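Local coordinates for protein afamin (Homo sapiens, PDB 6FAK) that carries hydrophobic molecules in body fluids, binds vitamin E and keeps lipid-modified Wnt proteins soluble and active, at residues A[469-472]-A[473-476]; A[541-544]-A[545-549]; A[323-326]-A[327-330]; A[138-141]-A[142-146]; A[552-555]-A[556-560]. All blocks are in the same frame, centred on the assembly; numbering follows the deposited sequence.

In the fold
All five contacts are local, each between successive turns or at a helix start, and they sample the three albumin repeats of this helical carrier: contact 4 lies in the first, contact 3 in the second, and contacts 1, 2 and 5 in the third. Contacts 2 and 5 share helix 542-560, one at its capped start and the other near its disulfide-bearing end, with centres about 17 Å apart. Contact 1 is about 25 Å from contact 2, centre to centre, and contacts 3 and 5 are the most distant pair, about 62 Å between centres. Contacts 1, 2 and 3 are all N-caps. None includes residues of the hydrophobic ligand pocket, which spans residues 194-298.

Contact 1 (A[469-472]-A[473-476])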
loop_
_atom_site.group_PDB
_atom_site.type_symbol
_atom_site.label_atom_id
_atom_site.label_comp_id
_atom_site.label_asym_id
_atom_site.label_seq_id
_atom_site.Cartn_x
_atom_site.Cartn_y
_atom_site.Cartn_z
ATOM N N THR A 469 8.554 3.077 -16.163
ATOM C CA THR A 469 8.353 3.654 -17.465
ATOM C C THR A 469 7.293 2.750 -18.125
ATOM O O THR A 469 7.632 1.728 -18.735
ATOM C CB THR A 469 9.678 3.734 -18.305
ATOM O OG1 THR A 469 10.315 2.464 -18.294
ATOM C CG2 THR A 469 10.659 4.751 -17.726
ATOM N N ILE A 470 6.032 3.148 -17.996
ATOM C CA ILE A 470 4.926 2.401 -18.535
ATOM C C ILE A 470 4.541 2.883 -19.927
ATOM O O ILE A 470 4.709 2.161 -20.914
ATOM C CB ILE A 470 3.793 2.390 -17.534
ATOM C CG1 ILE A 470 4.307 1.703 -16.212
ATOM C CG2 ILE A 470 2.548 1.703 -18.141
ATOM C CD1 ILE A 470 3.418 1.984 -15.044
ATOM N N ASN A 471 4.040 4.106 -20.003
ATOM C CA ASN A 471 3.880 4.810 -21.250
ATOM C C ASN A 471 3.877 6.286 -20.895
ATOM O O ASN A 471 3.715 6.638 -19.699
ATOM C CB ASN A 471 2.620 4.341 -22.034
ATOM C CG ASN A 471 1.315 4.589 -21.289
ATOM O OD1 ASN A 471 1.028 5.719 -20.871
ATOM N ND2 ASN A 471 0.485 3.525 -21.160
ATOM N N PRO A 472 4.048 7.182 -21.912
ATOM C CA PRO A 472 4.298 8.554 -21.539
ATOM C C PRO A 472 3.162 9.216 -20.758
ATOM O O PRO A 472 3.441 9.946 -19.812
ATOM C CB PRO A 472 4.589 9.270 -22.894
ATOM C CG PRO A 472 4.973 8.170 -23.844
ATOM C CD PRO A 472 4.265 6.930 -23.363
ATOM N N ALA A 473 1.907 8.907 -21.082
ATOM C CA ALA A 473 0.762 9.531 -20.400
ATOM C C ALA A 473 0.640 9.058 -18.930
ATOM O O ALA A 473 0.485 9.851 -18.014
ATOM C CB ALA A 473 -0.548 9.244 -21.170
ATOM N N VAL A 474 0.797 7.763 -18.711
ATOM C CA VAL A 474 0.819 7.191 -17.347
ATOM C C VAL A 474 2.006 7.741 -16.533
ATOM O O VAL A 474 1.831 8.118 -15.330
ATOM C CB VAL A 474 0.880 5.637 -17.384
ATOM C CG1 VAL A 474 1.166 5.084 -15.988
ATOM C CG2 VAL A 474 -0.403 5.048 -17.894
ATOM N N ASP A 475 3.193 7.792 -17.157
ATOM C CA ASP A 475 4.418 8.249 -16.483
ATOM C C ASP A 475 4.266 9.713 -16.058
ATOM O O ASP A 475 4.654 10.077 -14.933
ATOM C CB ASP A 475 5.661 8.106 -17.346
ATOM C CG ASP A 475 5.989 6.647 -17.682
ATOM O OD1 ASP A 475 5.318 5.714 -17.143
ATOM O OD2 ASP A 475 6.898 6.454 -18.525
ATOM N N HIS A 476 3.627 10.510 -16.927
ATOM C CA HIS A 476 3.317 11.907 -16.612
ATOM C C HIS A 476 2.425 11.952 -15.337
ATOM O O HIS A 476 2.697 12.734 -14.403
ATOM C CB HIS A 476 2.622 12.620 -17.790
ATOM C CG HIS A 476 2.256 14.017 -17.463
ATOM N ND1 HIS A 476 3.194 15.029 -17.432
ATOM C CD2 HIS A 476 1.111 14.542 -16.959
ATOM C CE1 HIS A 476 2.619 16.134 -16.982
ATOM N NE2 HIS A 476 1.362 15.862 -16.682
#
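An N-cap opens helix 472-479: Asn471 turns its side chain onto the first helical turn, and its OD1 accepts from Val474 N at 3.0 Å with an almost straight N-H...O angle of 172°. The amide reaches this NH because CG sits between the backbone N and the carbonyl carbon (chi1 62°). Its other end, ND2, donates to Gln420 OE1 and to Ile417 O, so both ends of the buried amide are held and its rotation is fixed. Val474 CG2 crosses the amide at about a right angle, 3.4 Å from Asn471 OD1. Asp475 works in the reverse direction, from the helix back to the loop. Its OD1 takes the backbone NH of Ile470 on the syn lone pair at 2.8 Å, while OD2 lies 3.3 Å from Thr469 CA. The Asp475 backbone N meanwhile bonds to Asn471 O at 2.8 Å. A negative carboxylate in the first turn would probably also interact favourably with the positive end of the helix dipole. With only the methyl of an alanine in place of Asp475, Ile470 N would probably lose its acceptor and the incoming loop its tie to the helix. Beside these polar bonds, Ile470 CD1 touches Val474 CG1 at 3.9 Å. Asparagine at the N-cap and proline in the first turn, where its missing NH costs no bond, are both common at helix starts, here in the third albumin repeat.

Contact 2 (A[541-544]-A[545-549]); sequences TDEE and LQSLF
Thr541 O and Leu545 N, 3.0 Å apart, form the first backbone hydrogen bond of helix 542-560, and three more follow in the same i to i+4 pattern. Gln546 N reaches Asp542 O at 2.9 Å, Ser547 N reaches Glu543 O at 2.9 Å, and Leu548 N reaches Glu544 O at 3.0 Å. This unbroken ladder is the evidence that the helix is regular from its first turn.

Side-chain bonds close the exposed start of the helix as a capping box. Thr541 is the N-cap: its OG1, placed between the backbone N and the carbonyl carbon (chi1 64°), accepts from Glu544 N at 3.1 Å. Glu544 answers with its extended chain, whose OE1 accepts from Thr541 N at 3.0 Å. That oxygen is approached on its anti side, 29° out of the carboxylate plane. Each residue thus satisfies the other's backbone NH, and the two bonds tie the Glu544 chain back across the N-cap. Further along, Ser547 OG lies 3.1 Å from Glu543 O, although its proton has another acceptor within reach.

Charge pairing anchors the same turn to helix 376-417, where the two oxygens of Asp542 form salt bridges with Lys416 and Arg413.

Leu545 and Phe549 pack toward helix 521-536, while Leu548 touches Pro574 and Ile576. Leu545 CG lies 3.5 Å from Thr541 O, and its side chain packs on Val534. Phe549 meets Phe529 and Leu530 and sets its ring edge-to-face with Tyr408.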
loop_
_atom_site.group_PDB
_atom_site.type_symbol
_atom_site.label_atom_id
_atom_site.label_comp_id
_atom_site.label_asym_id
_atom_site.label_seq_id
_atom_site.Cartn_x
_atom_site.Cartn_y
_atom_site.Cartn_z
ATOM N N THR A 541 -14.195 -0.361 -28.916
ATOM C CA THR A 541 -14.679 0.558 -27.887
ATOM C C THR A 541 -14.926 -0.209 -26.580
ATOM O O THR A 541 -15.151 -1.400 -26.604
ATOM C CB THR A 541 -16.031 1.259 -28.247
ATOM O OG1 THR A 541 -17.071 0.269 -28.357
ATOM C CG2 THR A 541 -15.966 2.093 -29.558
ATOM N N ASP A 542 -14.902 0.499 -25.463
ATOM C CA ASP A 542 -15.263 -0.074 -24.173
ATOM C C ASP A 542 -16.617 -0.839 -24.206
ATOM O O ASP A 542 -16.724 -1.926 -23.647
ATOM C CB ASP A 542 -15.347 1.002 -23.112
ATOM C CG ASP A 542 -13.966 1.565 -22.723
ATOM O OD1 ASP A 542 -12.937 1.297 -23.400
ATOM O OD2 ASP A 542 -13.929 2.284 -21.724
ATOM N N GLU A 543 -17.623 -0.234 -24.843
ATOM C CA GLU A 543 -18.950 -0.859 -24.979
ATOM C C GLU A 543 -18.900 -2.173 -25.776
ATOM O O GLU A 543 -19.464 -3.159 -25.342
ATOM C CB GLU A 543 -19.948 0.131 -25.603
ATOM C CG GLU A 543 -21.339 -0.456 -25.845
ATOM C CD GLU A 543 -22.335 0.565 -26.389
ATOM O OE1 GLU A 543 -22.521 1.616 -25.739
ATOM O OE2 GLU A 543 -22.940 0.309 -27.454
ATOM N N GLU A 544 -18.227 -2.183 -26.936
ATOM C CA GLU A 544 -18.014 -3.412 -27.686
ATOM C C GLU A 544 -17.298 -4.503 -26.885
ATOM O O GLU A 544 -17.640 -5.685 -27.007
ATOM C CB GLU A 544 -17.247 -3.129 -28.986
ATOM C CG GLU A 544 -18.047 -2.334 -30.021
ATOM C CD GLU A 544 -17.216 -1.700 -31.136
ATOM O OE1 GLU A 544 -16.001 -1.463 -31.002
ATOM O OE2 GLU A 544 -17.828 -1.372 -32.168
ATOM N N LEU A 545 -16.275 -4.111 -26.106
ATOM C CA LEU A 545 -15.562 -5.065 -25.260
ATOM C C LEU A 545 -16.463 -5.616 -24.149
ATOM O O LEU A 545 -16.441 -6.791 -23.888
ATOM C CB LEU A 545 -14.293 -4.437 -24.643
ATOM C CG LEU A 545 -13.218 -4.158 -25.692
ATOM C CD1 LEU A 545 -12.215 -3.143 -25.169
ATOM C CD2 LEU A 545 -12.505 -5.404 -26.115
ATOM N N GLN A 546 -17.229 -4.758 -23.510
ATOM C CA GLN A 546 -18.181 -5.164 -22.477
ATOM C C GLN A 546 -19.228 -6.143 -23.086
ATOM O O GLN A 546 -19.560 -7.192 -22.490
ATOM C CB GLN A 546 -18.853 -3.934 -21.905
ATOM C CG GLN A 546 -19.927 -4.180 -20.864
ATOM C CD GLN A 546 -19.379 -4.741 -19.551
ATOM O OE1 GLN A 546 -18.327 -4.299 -19.038
ATOM N NE2 GLN A 546 -20.124 -5.673 -18.961
ATOM N N SER A 547 -19.704 -5.828 -24.287
ATOM C CA SER A 547 -20.665 -6.700 -24.949
ATOM C C SER A 547 -20.098 -8.084 -25.254
ATOM O O SER A 547 -20.737 -9.097 -24.961
ATOM C CB SER A 547 -21.181 -6.047 -26.215
ATOM O OG SER A 547 -21.953 -4.873 -25.924
ATOM N N LEU A 548 -18.895 -8.129 -25.808
ATOM C CA LEU A 548 -18.253 -9.373 -26.100
ATOM C C LEU A 548 -17.988 -10.205 -24.856
ATOM O O LEU A 548 -18.160 -11.424 -24.844
ATOM C CB LEU A 548 -16.976 -9.131 -26.886
ATOM C CG LEU A 548 -16.165 -10.328 -27.380
ATOM C CD1 LEU A 548 -17.018 -11.221 -28.275
ATOM C CD2 LEU A 548 -14.953 -9.795 -28.129
ATOM N N PHE A 549 -17.502 -9.543 -23.817
ATOM C CA PHE A 549 -17.277 -10.199 -22.543
ATOM C C PHE A 549 -18.567 -10.800 -21.975
ATOM O O PHE A 549 -18.538 -11.929 -21.464
ATOM C CB PHE A 549 -16.689 -9.211 -21.544
ATOM C CG PHE A 549 -16.491 -9.802 -20.198
ATOM C CD1 PHE A 549 -15.518 -10.768 -20.000
ATOM C CD2 PHE A 549 -17.293 -9.428 -19.145
ATOM C CE1 PHE A 549 -15.308 -11.341 -18.751
ATOM C CE2 PHE A 549 -17.074 -9.979 -17.879
ATOM C CZ PHE A 549 -16.088 -10.946 -17.697
#

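Contact 3 (A[323-326]-A[327-330]); sequences DADP and DTFF
Two torsions bring Asp325 and Thr328 together: Asp325 carries CG opposite its backbone N (chi1 -167°), while Thr328 turns OG1 to the side of its own N (chi1 -56°), back toward the helix start. Thr328 OG1 then donates to Asp325 OD2 at 2.8 Å, approaching from above the carboxylate plane, 53° out of it. Asp325 is the N-cap of helix 326-339, although the capping bond from Thr328 N to Asp325 OD1 is weak at 3.3 Å. A water bridges the same turn: it donates to Asp325 OD1 and to Asp327 OD2 and accepts from Asp327 N, so it links two like-charged side chains. The backbone follows, with Phe329 N on Asp325 O at 2.9 Å and Phe330 N on Pro326 O at 2.9 Å. Phe330 CD2 comes within 3.1 Å of Pro326 O, and Phe329 CD2 stands over the centre of the Phe330 ring, 3.8 Å above its plane. Shortening Phe330 to an alanine is likely to take away the face under Phe329 CD2 and open a gap beside Lys357. The two phenylalanines turn inward, packing on Arg322 of helix 318-324 and on Tyr356, Lys357 and Leu360 of helix 346-363.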
loop_
_atom_site.group_PDB
_atom_site.type_symbol
_atom_site.label_atom_id
_atom_site.label_comp_id
_atom_site.label_asym_id
_atom_site.label_seq_id
_atom_site.Cartn_x
_atom_site.Cartn_y
_atom_site.Cartn_z
ATOM N N ASP A 323 4.999 35.079 3.828
ATOM C CA ASP A 323 6.358 35.472 3.358
ATOM C C ASP A 323 7.436 35.239 4.455
ATOM O O ASP A 323 8.532 34.895 4.128
ATOM C CB ASP A 323 6.402 36.937 2.898
ATOM C CG ASP A 323 5.737 37.171 1.551
ATOM O OD1 ASP A 323 5.319 36.197 0.878
ATOM O OD2 ASP A 323 5.589 38.375 1.185
ATOM N N ALA A 324 7.103 35.413 5.730
ATOM C CA ALA A 324 8.040 35.257 6.831
ATOM C C ALA A 324 8.539 33.826 6.933
ATOM O O ALA A 324 9.659 33.595 7.350
ATOM C CB ALA A 324 7.361 35.627 8.136
ATOM N N ASP A 325 7.686 32.868 6.587
ATOM C CA ASP A 325 8.019 31.436 6.716
ATOM C C ASP A 325 6.984 30.591 5.967
ATOM O O ASP A 325 6.049 30.064 6.578
ATOM C CB ASP A 325 8.136 30.982 8.183
ATOM C CG ASP A 325 8.795 29.556 8.311
ATOM O OD1 ASP A 325 8.852 28.844 7.273
ATOM O OD2 ASP A 325 9.145 29.117 9.466
ATOM N N PRO A 326 7.134 30.499 4.649
ATOM C CA PRO A 326 6.085 29.810 3.854
ATOM C C PRO A 326 5.823 28.361 4.281
ATOM O O PRO A 326 4.665 27.961 4.386
ATOM C CB PRO A 326 6.569 29.912 2.386
ATOM C CG PRO A 326 7.739 30.862 2.393
ATOM C CD PRO A 326 8.194 31.116 3.822
ATOM N N ASP A 327 6.872 27.583 4.591
ATOM C CA ASP A 327 6.683 26.179 4.981
ATOM C C ASP A 327 5.859 26.084 6.231
ATOM O O ASP A 327 4.905 25.328 6.279
ATOM C CB ASP A 327 8.010 25.426 5.165
ATOM C CG ASP A 327 8.791 25.263 3.840
ATOM O OD1 ASP A 327 8.189 24.872 2.820
ATOM O OD2 ASP A 327 10.003 25.580 3.806
ATOM N N THR A 328 6.213 26.850 7.258
ATOM C CA THR A 328 5.487 26.777 8.502
ATOM C C THR A 328 4.066 27.348 8.372
ATOM O O THR A 328 3.131 26.837 8.980
ATOM C CB THR A 328 6.276 27.417 9.658
ATOM O OG1 THR A 328 7.574 26.794 9.755
ATOM C CG2 THR A 328 5.578 27.209 10.973
ATOM N N PHE A 329 3.920 28.409 7.600
ATOM C CA PHE A 329 2.617 29.011 7.367
ATOM C C PHE A 329 1.644 27.959 6.731
ATOM O O PHE A 329 0.506 27.814 7.145
ATOM C CB PHE A 329 2.787 30.200 6.400
ATOM C CG PHE A 329 1.493 30.768 5.909
ATOM C CD1 PHE A 329 0.778 31.635 6.699
ATOM C CD2 PHE A 329 1.002 30.430 4.682
ATOM C CE1 PHE A 329 -0.454 32.121 6.288
ATOM C CE2 PHE A 329 -0.234 30.914 4.252
ATOM C CZ PHE A 329 -0.946 31.754 5.069
ATOM N N PHE A 330 2.101 27.292 5.664
ATOM C CA PHE A 330 1.287 26.201 5.051
ATOM C C PHE A 330 1.083 24.951 5.939
ATOM O O PHE A 330 0.028 24.294 5.862
ATOM C CB PHE A 330 1.779 25.856 3.621
ATOM C CG PHE A 330 1.565 26.979 2.627
ATOM C CD1 PHE A 330 0.292 27.406 2.315
ATOM C CD2 PHE A 330 2.645 27.618 2.015
ATOM C CE1 PHE A 330 0.098 28.478 1.437
ATOM C CE2 PHE A 330 2.470 28.661 1.145
ATOM C CZ PHE A 330 1.189 29.114 0.866
HETATM O O HOH W 1 9.842 28.258 4.502
#

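Contact 4 (A[138-141]-A[142-146]); sequences LNHF and LYEVA
Phe141 and Val145 lie one turn apart on helix 134-148 of the first albumin repeat, an i to i+4 pair whose central feature is a CH-pi contact. From the Phe141 backbone, CB lies next to the following peptide N simply through the chain. CG, opposite the backbone N (chi1 169°), swings the ring along the helix toward Val145. CD2 stays near the start of the next residue, 3.3 Å from Leu142 N, but the far part of the ring passes beneath a methyl group: CE1 and CZ both lie 3.6 Å from Val145 CG2. That methyl is 3.8 Å from the ring centroid and 19° off the normal, so it rests on the face, shifted toward the rim. Val145 can offer it because CG2 sits beside its own backbone N and so points back toward Phe141. Ala161 of helix 154-171 also packs on Phe141, and Phe164 meets its ring.

Leu138 and Leu142 run side by side in the same direction, touching through their CD2 methyls at 4.1 Å and both leaning on Tyr24 of helix 22-33. Tyr143 presents its ring edge to the face of His140, in the modelled one of two histidine conformers, and its OH bonds to Ala37 O. Glu144 directs OE1 to Arg148 in a salt bridge. Beneath the CH-pi pair, Val145 N donates to Phe141 O at 2.8 Å.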
loop_
_atom_site.group_PDB
_atom_site.type_symbol
_atom_site.label_atom_id
_atom_site.label_comp_id
_atom_site.label_asym_id
_atom_site.label_seq_id
_atom_site.Cartn_x
_atom_site.Cartn_y
_atom_site.Cartn_z
ATOM N N LEU A 138 7.156 -20.614 12.770
ATOM C CA LEU A 138 7.045 -19.181 12.702
ATOM C C LEU A 138 8.225 -18.589 11.913
ATOM O O LEU A 138 8.028 -17.633 11.177
ATOM C CB LEU A 138 6.949 -18.571 14.107
ATOM C CG LEU A 138 6.300 -17.179 14.242
ATOM C CD1 LEU A 138 5.187 -17.169 15.284
ATOM C CD2 LEU A 138 7.320 -16.092 14.554
ATOM N N ASN A 139 9.432 -19.139 12.081
ATOM C CA ASN A 139 10.590 -18.705 11.304
ATOM C C ASN A 139 10.344 -18.867 9.803
ATOM O O ASN A 139 10.565 -17.932 9.059
ATOM C CB ASN A 139 11.874 -19.430 11.683
ATOM C CG ASN A 139 12.499 -18.911 12.977
ATOM O OD1 ASN A 139 12.139 -17.849 13.480
ATOM N ND2 ASN A 139 13.453 -19.673 13.517
ATOM N N HIS A 140 9.855 -20.032 9.381
ATOM C CA HIS A 140 9.589 -20.286 7.957
ATOM C C HIS A 140 8.418 -19.444 7.424
ATOM O O HIS A 140 8.497 -18.886 6.316
ATOM C CB HIS A 140 9.379 -21.785 7.684
ATOM C CG HIS A 140 9.427 -22.143 6.227
ATOM N ND1 HIS A 140 10.527 -22.717 5.631
ATOM C CD2 HIS A 140 8.506 -21.995 5.246
ATOM C CE1 HIS A 140 10.284 -22.899 4.345
ATOM N NE2 HIS A 140 9.063 -22.475 4.088
ATOM N N PHE A 141 7.353 -19.307 8.215
ATOM C CA PHE A 141 6.226 -18.386 7.868
ATOM C C PHE A 141 6.684 -16.935 7.574
ATOM O O PHE A 141 6.331 -16.358 6.548
ATOM C CB PHE A 141 5.205 -18.348 9.027
ATOM C CG PHE A 141 4.168 -17.252 8.905
ATOM C CD1 PHE A 141 3.035 -17.431 8.116
ATOM C CD2 PHE A 141 4.337 -16.047 9.567
ATOM C CE1 PHE A 141 2.099 -16.428 7.981
ATOM C CE2 PHE A 141 3.406 -15.042 9.452
ATOM C CZ PHE A 141 2.291 -15.242 8.651
ATOM N N LEU A 142 7.468 -16.387 8.498
ATOM C CA LEU A 142 7.981 -15.071 8.436
ATOM C C LEU A 142 8.930 -14.857 7.232
ATOM O O LEU A 142 8.836 -13.841 6.551
ATOM C CB LEU A 142 8.676 -14.745 9.744
ATOM C CG LEU A 142 8.687 -13.366 10.347
ATOM C CD1 LEU A 142 7.382 -12.617 10.150
ATOM C CD2 LEU A 142 9.019 -13.479 11.845
ATOM N N TYR A 143 9.846 -15.802 7.007
ATOM C CA TYR A 143 10.605 -15.874 5.757
ATOM C C TYR A 143 9.723 -15.782 4.514
ATOM O O TYR A 143 10.005 -14.989 3.607
ATOM C CB TYR A 143 11.430 -17.162 5.735
ATOM C CG TYR A 143 12.019 -17.597 4.442
ATOM C CD1 TYR A 143 13.116 -16.944 3.908
ATOM C CD2 TYR A 143 11.528 -18.718 3.765
ATOM C CE1 TYR A 143 13.684 -17.349 2.705
ATOM C CE2 TYR A 143 12.101 -19.152 2.571
ATOM C CZ TYR A 143 13.195 -18.476 2.064
ATOM O OH TYR A 143 13.772 -18.902 0.910
ATOM N N GLU A 144 8.683 -16.617 4.446
ATOM C CA GLU A 144 7.888 -16.745 3.240
ATOM C C GLU A 144 7.042 -15.493 3.027
ATOM O O GLU A 144 6.916 -14.997 1.869
ATOM C CB GLU A 144 7.026 -18.025 3.245
ATOM C CG GLU A 144 7.803 -19.375 3.252
ATOM C CD GLU A 144 8.604 -19.709 1.996
ATOM O OE1 GLU A 144 8.588 -18.929 1.023
ATOM O OE2 GLU A 144 9.268 -20.795 1.982
ATOM N N VAL A 145 6.550 -14.914 4.121
ATOM C CA VAL A 145 5.785 -13.668 4.047
ATOM C C VAL A 145 6.654 -12.466 3.655
ATOM O O VAL A 145 6.304 -11.698 2.754
ATOM C CB VAL A 145 4.974 -13.434 5.341
ATOM C CG1 VAL A 145 4.207 -12.130 5.242
ATOM C CG2 VAL A 145 3.937 -14.554 5.501
ATOM N N ALA A 146 7.817 -12.317 4.287
ATOM C CA ALA A 146 8.661 -11.145 4.073
ATOM C C ALA A 146 9.247 -11.053 2.655
ATOM O O ALA A 146 9.245 -9.997 2.053
ATOM C CB ALA A 146 9.771 -11.111 5.088
#

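Contact 5 (A[552-555]-A[556-560])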
loop_
_atom_site.group_PDB
_atom_site.type_symbol
_atom_site.label_atom_id
_atom_site.label_comp_id
_atom_site.label_asym_id
_atom_site.label_seq_id
_atom_site.Cartn_x
_atom_site.Cartn_y
_atom_site.Cartn_z
ATOM N N PHE A 552 -19.385 -14.095 -23.855
ATOM C CA PHE A 552 -18.577 -15.168 -23.288
ATOM C C PHE A 552 -19.107 -15.605 -21.927
ATOM O O PHE A 552 -19.202 -16.807 -21.658
ATOM C CB PHE A 552 -17.115 -14.741 -23.165
ATOM C CG PHE A 552 -16.301 -14.936 -24.389
ATOM C CD1 PHE A 552 -15.860 -16.191 -24.750
ATOM C CD2 PHE A 552 -15.851 -13.838 -25.117
ATOM C CE1 PHE A 552 -15.021 -16.365 -25.854
ATOM C CE2 PHE A 552 -15.035 -13.993 -26.230
ATOM C CZ PHE A 552 -14.606 -15.264 -26.600
ATOM N N ALA A 553 -19.492 -14.640 -21.089
ATOM C CA ALA A 553 -20.012 -14.924 -19.737
ATOM C C ALA A 553 -21.315 -15.720 -19.770
ATOM O O ALA A 553 -21.486 -16.682 -19.003
ATOM C CB ALA A 553 -20.232 -13.651 -18.938
ATOM N N ASN A 554 -22.236 -15.283 -20.624
ATOM C CA ASN A 554 -23.470 -16.008 -20.824
ATOM C C ASN A 554 -23.195 -17.446 -21.303
ATOM O O ASN A 554 -23.745 -18.372 -20.768
ATOM C CB ASN A 554 -24.367 -15.239 -21.793
ATOM C CG ASN A 554 -25.737 -15.868 -21.925
ATOM O OD1 ASN A 554 -26.399 -16.118 -20.944
ATOM N ND2 ASN A 554 -26.165 -16.084 -23.123
ATOM N N VAL A 555 -22.295 -17.632 -22.258
ATOM C CA VAL A 555 -21.949 -18.969 -22.770
ATOM C C VAL A 555 -21.371 -19.880 -21.658
ATOM O O VAL A 555 -21.800 -21.025 -21.507
ATOM C CB VAL A 555 -21.036 -18.879 -23.988
ATOM C CG1 VAL A 555 -20.438 -20.214 -24.343
ATOM C CG2 VAL A 555 -21.815 -18.314 -25.197
ATOM N N VAL A 556 -20.431 -19.351 -20.881
ATOM C CA VAL A 556 -19.890 -20.032 -19.684
ATOM C C VAL A 556 -20.961 -20.489 -18.701
ATOM O O VAL A 556 -20.940 -21.617 -18.237
ATOM C CB VAL A 556 -18.898 -19.106 -18.923
ATOM C CG1 VAL A 556 -18.667 -19.578 -17.489
ATOM C CG2 VAL A 556 -17.582 -19.021 -19.693
ATOM N N ASP A 557 -21.880 -19.602 -18.381
ATOM C CA ASP A 557 -22.953 -19.923 -17.459
ATOM C C ASP A 557 -23.826 -21.092 -17.942
ATOM O O ASP A 557 -24.259 -21.929 -17.133
ATOM C CB ASP A 557 -23.843 -18.687 -17.249
ATOM C CG ASP A 557 -24.982 -18.946 -16.272
ATOM O OD1 ASP A 557 -24.707 -19.543 -15.219
ATOM O OD2 ASP A 557 -26.143 -18.567 -16.552
ATOM N N LYS A 558 -24.110 -21.122 -19.245
ATOM C CA LYS A 558 -24.963 -22.160 -19.829
ATOM C C LYS A 558 -24.212 -23.465 -19.844
ATOM O O LYS A 558 -24.727 -24.481 -19.400
ATOM C CB LYS A 558 -25.381 -21.825 -21.272
ATOM C CG LYS A 558 -26.204 -20.566 -21.448
ATOM C CD LYS A 558 -27.478 -20.568 -20.633
ATOM C CE LYS A 558 -28.541 -19.647 -21.239
ATOM N NZ LYS A 558 -28.359 -18.219 -20.841
ATOM N N CYS A 559 -22.991 -23.432 -20.362
ATOM C CA CYS A 559 -22.233 -24.646 -20.597
ATOM C C CYS A 559 -21.831 -25.403 -19.330
ATOM O O CYS A 559 -21.669 -26.618 -19.371
ATOM C CB CYS A 559 -21.023 -24.338 -21.449
ATOM S SG CYS A 559 -21.488 -23.869 -23.122
ATOM N N CYS A 560 -21.683 -24.702 -18.211
ATOM C CA CYS A 560 -21.522 -25.371 -16.922
ATOM C C CYS A 560 -22.748 -26.221 -16.577
ATOM O O CYS A 560 -22.614 -27.329 -16.063
ATOM C CB CYS A 560 -21.201 -24.363 -15.817
ATOM S SG CYS A 560 -19.492 -23.775 -15.903
#
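The amide of Asn554 is met from the next turn by Lys558, whose NZ donates to OD1 at 2.9 Å. The C=O...N angle of 124° and a tilt of 23° from the carbonyl plane place NZ on the ND2 side of the oxygen, nearer the amide plane than its face; ND2 is 3.8 Å from the same NZ. Lys558 gets there by bending at chi2 (-57°) and again at chi4, curling over its own helix with CG 3.4 Å from Asn554 O. The other flat group, the Phe552 ring, points away from this bond into the fold, edge-to-face with Phe529 and in touch with Phe569, Pro574 and Ile576.

Toward the end of helix 542-560 stand the adjacent cysteines that are a hallmark of the albumin family: Cys559 and Cys560 form disulfides with Cys568 and Cys515 respectively. Cys559 SG lies beside its own backbone N, which aims it back along the helix, 3.3 Å from Val555 O and 4.0 Å from Val555 CG1.

Val555 also packs on Phe569 and Glu572 of helix 565-572. Val556 turns CG2 back to within 3.4 Å of Phe552 O and touches Phe569 as well, while its backbone N donates to that same Phe552 O at 2.9 Å.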